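Local coordinates for protein D-alanyl-D-alanine carboxypeptidase (Streptococcus pneumoniae R6, PDB 1XP4) that probably trims the terminal D-alanine from peptidoglycan precursor peptides, acting as a serine-type D-Ala-D-Ala carboxypeptidase in cell wall synthesis, at residues T64-S69 with Y91-L96; Q74-S79 with A105-I110; S82-E87 with S196-M201. All blocks are in the same frame, centred on the assembly; numbering follows the deposited sequence.

Contact 1 of 3, residues T64-S69 with Y91-L96; sequences TPVDIS and YTVEEL
Thr64 O is approached by two donors, though neither holds it strongly: the amide of Val93 in a weak, bent hydrogen bond and the CA-H of Thr92 in a C-H...O contact. It lies at one end of a two-stranded antiparallel ribbon, residues 65-67 against 90-92, whose second strand runs straight into helix 93-103. Val66 and Tyr91 form a hydrogen-bonded pair with two reciprocal bonds. Tyr91 N reaches Val66 O at 2.9 Å, lying in the carbonyl plane and on a lone pair. In return, Val66 N approaches Tyr91 O from above the carbonyl plane. Pro65 and Thr92 follow as a non-hydrogen-bonded pair on the other face.

The face carrying Val66 and Tyr91 is mainly apolar. Val66 sends CG1 anti to its backbone N (chi1 -179°), so its two methyls part. CG1 lies 3.9 Å from Leu96 CD1, while CG2 meets Val93 CG2 at 3.8 Å, and both pairs cross obliquely. Ile68 lays its CD1 methyl against the edge of the Tyr91 ring, near the ring plane, on the CD1-CE1 side. The phenol itself is tied down by a hydrogen bond between its OH and the backbone N-H of Ala88, and the ring stacks with Phe198. Helix 106-117 covers Leu96 through Ala111 and Leu112.

Where strand becomes helix, Thr92 occupies the N-cap, but its own side chain makes no capping bond. Instead Glu95, three residues on, folds back so that its OE1 takes the Thr92 N-H on the anti lone pair at 2.8 Å, almost straight at 172°.

Contact 2 of 3, residues Q74-S79 with A105-I110; sequences QLTTNS and ANSAAI
An irregular turn at 74-79 comes up to the first turn of helix 106-117, nearest where Leu75 CA stands 6.9 Å from Ser107 CA. The turn is drawn in by its own backbone, Thr77 N bonding to Gln74 O at 3.0 Å. The helix has already begun, with Ile110 N bonded to Asn106 O at 2.9 Å.

Leu75 is the main apolar link. With CG anti to its backbone N (chi1 -175°), it extends toward the helix, and its CD2 methyl meets CD1 of Ile110 at 3.6 Å, the two side chains crossing at about a right angle. Ile110 reaches outward with CG1 and CD1 in an extended chain (chi2 178°), and Tyr71 and Pro72 of helix 70-74 also touch it. The same CD2 of Leu75 comes more loosely to Asn106 CB, at 4.4 Å, one helical turn earlier.

Ser104 and Asn106 fit the SxN motif of penicillin-binding DD-peptidases, and this contact packs against the start of the helix that carries its asparagine. Asn106 OD1 is hydrogen-bonded to NZ of Lys44, the predicted proton acceptor, and this bond together with the nearby positive end of the helix might influence the ionisation of the lysine.

Next to it, Ser107 turns OG anti to its carbonyl carbon, past Leu75 CB, to hydrogen-bond with Pro72 O. Thr76 brings its methyl CG2 to 3.5 Å from Ser107 CB, while its own OG1, lodged between backbone N and carbonyl carbon, bonds to Tyr73 O.

Contact 3 of 3, residues S82-E87 with S196-M201; sequences SNIPME and STFAGM
The Phe198 ring is the centre of the contact, receiving the CD1 methyl of Ile84 over one face. This CH-pi contact places Ile84 CD1 3.5 Å from the centroid of the Phe198 ring and 22° off its normal, displaced toward the rim. Phe198 sits at the turn of the tight beta-hairpin 195-198/201-204, which here leans on the loop leading to strand 90-92. At the edge of the ring, near its plane, lies Pro85 O, while Met86 CG approaches Phe198 CE2 obliquely at 4.0 Å. Beside the ring the selenomethionine Met201 bends at its third torsion (chi3 -75°), setting its SE 3.7 Å from CD of Pro85.

Ile84 reaches the ring because CG1 takes the crowded place between backbone N and carbonyl carbon (chi1 62°), with the chain extended beyond it. Phe198 holds CG anti to its backbone N. Farther out, the ring packs on Glu95 and Ala99 of helix 93-103, while Ile203 of the partner strand touches both Phe198 and Ile84. The hairpin itself is closed across Ala199 and Gly200, where Phe198 N donates to Met201 O at 2.8 Å.

In the fold
Along the chain the first segments of contacts 1, 2 and 3 come in order, 64-69, 74-79 and 82-87, and their partners follow in the same order, 91-96, 105-110 and 196-201. Every pair therefore crosses and none nests. Contact 1 closes the long connection, helix 70-74 included, between strands 65-67 and 90-92, and contact 2 ties the middle of that connection to helix 106-117. Contact 3 spans the longest interval, bringing the hairpin 195-204 back to the same connection. Leu96 of contact 1 packs on Ala108 of contact 2, Asn83 of contact 3 bonds to Ser107, and Tyr91 and Phe198 join contacts 1 and 3, so all three meet around helices 93-103 and 106-117.

Contact 1 of 3, residues T64-S69 with Y91-L96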
loop_
_atom_site.group_PDB
_atom_site.type_symbol
_atom_site.label_atom_id
_atom_site.label_comp_id
_atom_site.label_asym_id
_atom_site.label_seq_id
_atom_site.Cartn_x
_atom_site.Cartn_y
_atom_site.Cartn_z
ATOM N N THR A 64 -19.959 -6.663 12.774
ATOM C CA THR A 64 -20.015 -8.079 13.114
ATOM C C THR A 64 -19.213 -8.408 14.374
ATOM O O THR A 64 -18.023 -8.102 14.468
ATOM C CB THR A 64 -19.466 -8.964 11.958
ATOM O OG1 THR A 64 -20.242 -8.753 10.769
ATOM C CG2 THR A 64 -19.518 -10.446 12.343
ATOM N N PRO A 65 -19.870 -9.016 15.372
ATOM C CA PRO A 65 -19.227 -9.404 16.633
ATOM C C PRO A 65 -18.221 -10.526 16.369
ATOM O O PRO A 65 -18.529 -11.485 15.653
ATOM C CB PRO A 65 -20.400 -9.889 17.480
ATOM C CG PRO A 65 -21.522 -9.042 16.996
ATOM C CD PRO A 65 -21.335 -9.070 15.499
ATOM N N VAL A 66 -17.026 -10.407 16.937
ATOM C CA VAL A 66 -15.995 -11.423 16.750
ATOM C C VAL A 66 -15.503 -11.945 18.094
ATOM O O VAL A 66 -15.021 -11.177 18.928
ATOM C CB VAL A 66 -14.774 -10.869 15.964
ATOM C CG1 VAL A 66 -13.736 -11.960 15.782
ATOM C CG2 VAL A 66 -15.209 -10.359 14.606
ATOM N N ASP A 67 -15.639 -13.256 18.293
ATOM C CA ASP A 67 -15.201 -13.918 19.523
ATOM C C ASP A 67 -13.683 -13.925 19.584
ATOM O O ASP A 67 -13.003 -13.915 18.562
ATOM C CB ASP A 67 -15.726 -15.361 19.568
ATOM C CG ASP A 67 -15.121 -16.183 20.702
ATOM O OD1 ASP A 67 -15.395 -15.896 21.888
ATOM O OD2 ASP A 67 -14.366 -17.128 20.398
ATOM N N ILE A 68 -13.155 -13.955 20.795
ATOM C CA ILE A 68 -11.721 -13.957 20.989
ATOM C C ILE A 68 -11.312 -15.205 21.768
ATOM O O ILE A 68 -11.346 -15.226 22.985
ATOM C CB ILE A 68 -11.326 -12.639 21.678
ATOM C CG1 ILE A 68 -11.599 -11.505 20.685
ATOM C CG2 ILE A 68 -9.869 -12.648 22.091
ATOM C CD1 ILE A 68 -11.417 -10.132 21.226
ATOM N N SER A 69 -10.932 -16.248 21.035
ATOM C CA SER A 69 -10.552 -17.535 21.623
ATOM C C SER A 69 -9.360 -17.525 22.571
ATOM O O SER A 69 -8.641 -16.533 22.680
ATOM C CB SER A 69 -10.308 -18.575 20.520
ATOM O OG SER A 69 -9.248 -18.187 19.670
ATOM N N TYR A 91 -15.399 -8.588 20.196
ATOM C CA TYR A 91 -15.392 -7.240 19.687
ATOM C C TYR A 91 -15.778 -7.174 18.227
ATOM O O TYR A 91 -15.797 -8.178 17.525
ATOM C CB TYR A 91 -14.016 -6.603 19.890
ATOM C CG TYR A 91 -13.635 -6.456 21.343
ATOM C CD1 TYR A 91 -13.077 -7.525 22.049
ATOM C CD2 TYR A 91 -13.898 -5.269 22.037
ATOM C CE1 TYR A 91 -12.802 -7.427 23.412
ATOM C CE2 TYR A 91 -13.623 -5.157 23.398
ATOM C CZ TYR A 91 -13.081 -6.243 24.080
ATOM O OH TYR A 91 -12.853 -6.161 25.428
ATOM N N THR A 92 -16.084 -5.962 17.795
ATOM C CA THR A 92 -16.485 -5.667 16.435
ATOM C C THR A 92 -15.330 -5.783 15.439
ATOM O O THR A 92 -14.166 -5.563 15.788
ATOM C CB THR A 92 -17.086 -4.242 16.392
ATOM O OG1 THR A 92 -18.502 -4.326 16.563
ATOM C CG2 THR A 92 -16.771 -3.545 15.098
ATOM N N VAL A 93 -15.661 -6.148 14.204
ATOM C CA VAL A 93 -14.670 -6.255 13.143
ATOM C C VAL A 93 -13.968 -4.901 13.050
ATOM O O VAL A 93 -12.741 -4.821 13.038
ATOM C CB VAL A 93 -15.340 -6.566 11.776
ATOM C CG1 VAL A 93 -14.392 -6.226 10.632
ATOM C CG2 VAL A 93 -15.726 -8.034 11.703
ATOM N N GLU A 94 -14.764 -3.839 12.983
ATOM C CA GLU A 94 -14.236 -2.488 12.899
ATOM C C GLU A 94 -13.353 -2.204 14.108
ATOM O O GLU A 94 -12.316 -1.553 13.996
ATOM C CB GLU A 94 -15.386 -1.473 12.836
ATOM C CG GLU A 94 -14.946 -0.010 12.763
ATOM C CD GLU A 94 -16.112 0.961 12.577
ATOM O OE1 GLU A 94 -17.033 0.965 13.421
ATOM O OE2 GLU A 94 -16.110 1.724 11.586
ATOM N N GLU A 95 -13.757 -2.699 15.268
ATOM C CA GLU A 95 -12.974 -2.461 16.466
ATOM C C GLU A 95 -11.605 -3.125 16.373
ATOM O O GLU A 95 -10.582 -2.504 16.679
ATOM C CB GLU A 95 -13.740 -2.950 17.698
ATOM C CG GLU A 95 -15.056 -2.216 17.888
ATOM C CD GLU A 95 -15.708 -2.498 19.224
ATOM O OE1 GLU A 95 -16.074 -3.670 19.480
ATOM O OE2 GLU A 95 -15.855 -1.537 20.018
ATOM N N LEU A 96 -11.583 -4.380 15.939
ATOM C CA LEU A 96 -10.323 -5.102 15.799
ATOM C C LEU A 96 -9.479 -4.486 14.689
ATOM O O LEU A 96 -8.261 -4.353 14.815
ATOM C CB LEU A 96 -10.593 -6.572 15.501
ATOM C CG LEU A 96 -11.336 -7.308 16.613
ATOM C CD1 LEU A 96 -11.633 -8.728 16.166
ATOM C CD2 LEU A 96 -10.495 -7.296 17.887
#

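Contact 2 of 3, residues Q74-S79 with A105-I110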
loop_
_atom_site.group_PDB
_atom_site.type_symbol
_atom_site.label_atom_id
_atom_site.label_comp_id
_atom_site.label_asym_id
_atom_site.label_seq_id
_atom_site.Cartn_x
_atom_site.Cartn_y
_atom_site.Cartn_z
ATOM N N GLN A 74 -5.216 -15.283 25.595
ATOM C CA GLN A 74 -4.114 -15.468 26.532
ATOM C C GLN A 74 -2.897 -14.686 26.097
ATOM O O GLN A 74 -2.157 -14.157 26.920
ATOM C CB GLN A 74 -3.738 -16.943 26.638
ATOM C CG GLN A 74 -4.622 -17.762 27.559
ATOM C CD GLN A 74 -4.822 -19.173 27.038
ATOM O OE1 GLN A 74 -3.996 -19.693 26.278
ATOM N NE2 GLN A 74 -5.922 -19.805 27.449
ATOM N N LEU A 75 -2.692 -14.620 24.792
ATOM C CA LEU A 75 -1.549 -13.915 24.247
ATOM C C LEU A 75 -1.463 -12.480 24.753
ATOM O O LEU A 75 -0.436 -11.818 24.602
ATOM C CB LEU A 75 -1.622 -13.923 22.720
ATOM C CG LEU A 75 -0.444 -13.340 21.947
ATOM C CD1 LEU A 75 0.823 -14.081 22.320
ATOM C CD2 LEU A 75 -0.705 -13.457 20.464
ATOM N N THR A 76 -2.528 -11.996 25.377
ATOM C CA THR A 76 -2.522 -10.622 25.842
ATOM C C THR A 76 -2.256 -10.398 27.320
ATOM O O THR A 76 -1.964 -9.274 27.719
ATOM C CB THR A 76 -3.825 -9.934 25.485
ATOM O OG1 THR A 76 -4.879 -10.442 26.313
ATOM C CG2 THR A 76 -4.157 -10.206 24.038
ATOM N N THR A 77 -2.360 -11.442 28.138
ATOM C CA THR A 77 -2.107 -11.283 29.567
ATOM C C THR A 77 -0.614 -11.298 29.831
ATOM O O THR A 77 -0.120 -10.564 30.686
ATOM C CB THR A 77 -2.791 -12.377 30.396
ATOM O OG1 THR A 77 -2.458 -13.666 29.865
ATOM C CG2 THR A 77 -4.306 -12.173 30.381
ATOM N N ASN A 78 0.114 -12.141 29.112
ATOM C CA ASN A 78 1.555 -12.145 29.276
ATOM C C ASN A 78 2.318 -12.589 28.051
ATOM O O ASN A 78 2.762 -13.734 27.936
ATOM C CB ASN A 78 2.013 -12.982 30.470
ATOM C CG ASN A 78 3.533 -13.055 30.557
ATOM O OD1 ASN A 78 4.130 -14.111 30.340
ATOM N ND2 ASN A 78 4.166 -11.917 30.842
ATOM N N SER A 79 2.455 -11.649 27.133
ATOM C CA SER A 79 3.194 -11.837 25.909
ATOM C C SER A 79 3.575 -10.410 25.622
ATOM O O SER A 79 2.710 -9.567 25.390
ATOM C CB SER A 79 2.307 -12.395 24.794
ATOM O OG SER A 79 2.063 -13.777 24.975
ATOM N N ALA A 105 -2.207 -4.331 17.600
ATOM C CA ALA A 105 -2.644 -5.383 18.522
ATOM C C ALA A 105 -2.663 -6.731 17.797
ATOM O O ALA A 105 -3.413 -6.914 16.831
ATOM C CB ALA A 105 -4.033 -5.063 19.050
ATOM N N ASN A 106 -1.852 -7.676 18.264
ATOM C CA ASN A 106 -1.784 -8.992 17.626
ATOM C C ASN A 106 -3.043 -9.840 17.817
ATOM O O ASN A 106 -3.442 -10.576 16.912
ATOM C CB ASN A 106 -0.553 -9.761 18.118
ATOM C CG ASN A 106 0.751 -9.075 17.739
ATOM O OD1 ASN A 106 1.021 -8.849 16.558
ATOM N ND2 ASN A 106 1.565 -8.742 18.738
ATOM N N SER A 107 -3.669 -9.747 18.984
ATOM C CA SER A 107 -4.885 -10.510 19.217
ATOM C C SER A 107 -6.004 -9.986 18.338
ATOM O O SER A 107 -6.951 -10.707 18.034
ATOM C CB SER A 107 -5.280 -10.454 20.681
ATOM O OG SER A 107 -4.407 -11.282 21.429
ATOM N N ALA A 108 -5.894 -8.731 17.923
ATOM C CA ALA A 108 -6.883 -8.156 17.021
ATOM C C ALA A 108 -6.709 -8.864 15.666
ATOM O O ALA A 108 -7.676 -9.325 15.059
ATOM C CB ALA A 108 -6.644 -6.660 16.862
ATOM N N ALA A 109 -5.462 -8.958 15.210
ATOM C CA ALA A 109 -5.155 -9.609 13.941
ATOM C C ALA A 109 -5.602 -11.065 13.943
ATOM O O ALA A 109 -6.363 -11.492 13.070
ATOM C CB ALA A 109 -3.654 -9.532 13.652
ATOM N N ILE A 110 -5.121 -11.823 14.922
ATOM C CA ILE A 110 -5.464 -13.231 15.024
ATOM C C ILE A 110 -6.972 -13.422 15.036
ATOM O O ILE A 110 -7.516 -14.201 14.248
ATOM C CB ILE A 110 -4.863 -13.861 16.295
ATOM C CG1 ILE A 110 -3.338 -13.734 16.262
ATOM C CG2 ILE A 110 -5.270 -15.320 16.397
ATOM C CD1 ILE A 110 -2.643 -14.280 17.490
#

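Contact 3 of 3, residues S82-E87 with S196-M201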
loop_
_atom_site.group_PDB
_atom_site.type_symbol
_atom_site.label_atom_id
_atom_site.label_comp_id
_atom_site.label_asym_id
_atom_site.label_seq_id
_atom_site.Cartn_x
_atom_site.Cartn_y
_atom_site.Cartn_z
ATOM N N SER A 82 2.713 -6.302 21.402
ATOM C CA SER A 82 1.831 -5.147 21.425
ATOM C C SER A 82 0.373 -5.572 21.308
ATOM O O SER A 82 -0.066 -6.108 20.289
ATOM C CB SER A 82 2.216 -4.155 20.320
ATOM O OG SER A 82 2.552 -4.816 19.116
ATOM N N ASN A 83 -0.361 -5.348 22.390
ATOM C CA ASN A 83 -1.766 -5.694 22.462
ATOM C C ASN A 83 -2.480 -4.710 23.368
ATOM O O ASN A 83 -1.884 -3.755 23.869
ATOM C CB ASN A 83 -1.945 -7.100 23.031
ATOM C CG ASN A 83 -2.239 -8.134 21.965
ATOM O OD1 ASN A 83 -3.110 -7.941 21.116
ATOM N ND2 ASN A 83 -1.525 -9.252 22.019
ATOM N N ILE A 84 -3.764 -4.963 23.577
ATOM C CA ILE A 84 -4.595 -4.121 24.420
ATOM C C ILE A 84 -5.563 -5.051 25.138
ATOM O O ILE A 84 -5.859 -6.143 24.657
ATOM C CB ILE A 84 -5.382 -3.094 23.571
ATOM C CG1 ILE A 84 -6.323 -3.817 22.607
ATOM C CG2 ILE A 84 -4.419 -2.237 22.772
ATOM C CD1 ILE A 84 -7.096 -2.892 21.702
ATOM N N PRO A 85 -6.062 -4.638 26.307
ATOM C CA PRO A 85 -6.995 -5.483 27.054
ATOM C C PRO A 85 -8.199 -5.882 26.211
ATOM O O PRO A 85 -8.761 -5.050 25.504
ATOM C CB PRO A 85 -7.388 -4.597 28.228
ATOM C CG PRO A 85 -6.161 -3.745 28.434
ATOM C CD PRO A 85 -5.790 -3.383 27.030
HETATM N N MSE A 86 -8.583 -7.156 26.279
HETATM C CA MSE A 86 -9.739 -7.667 25.539
HETATM C C MSE A 86 -10.518 -8.612 26.433
HETATM O O MSE A 86 -10.985 -9.662 25.998
HETATM C CB MSE A 86 -9.285 -8.413 24.289
HETATM C CG MSE A 86 -8.830 -7.503 23.182
HETATM SE SE MSE A 86 -8.221 -8.482 21.647
HETATM C CE MSE A 86 -7.308 -7.031 20.755
ATOM N N GLU A 87 -10.664 -8.216 27.689
ATOM C CA GLU A 87 -11.346 -9.030 28.684
ATOM C C GLU A 87 -12.793 -9.372 28.393
ATOM O O GLU A 87 -13.371 -10.214 29.062
ATOM C CB GLU A 87 -11.223 -8.368 30.060
ATOM C CG GLU A 87 -9.815 -8.462 30.654
ATOM C CD GLU A 87 -9.302 -9.898 30.693
ATOM O OE1 GLU A 87 -10.074 -10.778 31.138
ATOM O OE2 GLU A 87 -8.141 -10.146 30.289
ATOM N N SER A 196 -7.634 6.544 18.644
ATOM C CA SER A 196 -9.015 6.167 18.412
ATOM C C SER A 196 -9.551 5.496 19.662
ATOM O O SER A 196 -8.873 5.454 20.690
ATOM C CB SER A 196 -9.093 5.216 17.215
ATOM O OG SER A 196 -10.406 4.727 17.028
ATOM N N THR A 197 -10.763 4.966 19.575
ATOM C CA THR A 197 -11.363 4.312 20.724
ATOM C C THR A 197 -11.602 2.842 20.436
ATOM O O THR A 197 -12.020 2.478 19.339
ATOM C CB THR A 197 -12.712 4.951 21.099
ATOM O OG1 THR A 197 -12.765 6.303 20.624
ATOM C CG2 THR A 197 -12.876 4.952 22.599
ATOM N N PHE A 198 -11.329 2.000 21.426
ATOM C CA PHE A 198 -11.530 0.566 21.282
ATOM C C PHE A 198 -12.471 0.101 22.376
ATOM O O PHE A 198 -12.045 -0.204 23.491
ATOM C CB PHE A 198 -10.212 -0.191 21.405
ATOM C CG PHE A 198 -10.355 -1.674 21.226
ATOM C CD1 PHE A 198 -10.630 -2.209 19.969
ATOM C CD2 PHE A 198 -10.234 -2.534 22.310
ATOM C CE1 PHE A 198 -10.783 -3.580 19.792
ATOM C CE2 PHE A 198 -10.384 -3.909 22.148
ATOM C CZ PHE A 198 -10.659 -4.435 20.880
ATOM N N ALA A 199 -13.755 0.055 22.052
ATOM C CA ALA A 199 -14.755 -0.374 23.013
ATOM C C ALA A 199 -14.604 0.372 24.334
ATOM O O ALA A 199 -14.625 -0.242 25.400
ATOM C CB ALA A 199 -14.639 -1.874 23.245
ATOM N N GLY A 200 -14.443 1.692 24.267
ATOM C CA GLY A 200 -14.314 2.461 25.491
ATOM C C GLY A 200 -12.961 3.081 25.786
ATOM O O GLY A 200 -12.864 4.298 25.912
HETATM N N MSE A 201 -11.914 2.270 25.917
HETATM C CA MSE A 201 -10.589 2.812 26.208
HETATM C C MSE A 201 -10.003 3.470 24.963
HETATM O O MSE A 201 -10.470 3.235 23.846
HETATM C CB MSE A 201 -9.645 1.713 26.694
HETATM C CG MSE A 201 -9.164 0.795 25.591
HETATM SE SE MSE A 201 -7.815 -0.430 26.195
HETATM C CE MSE A 201 -6.320 0.782 26.301
#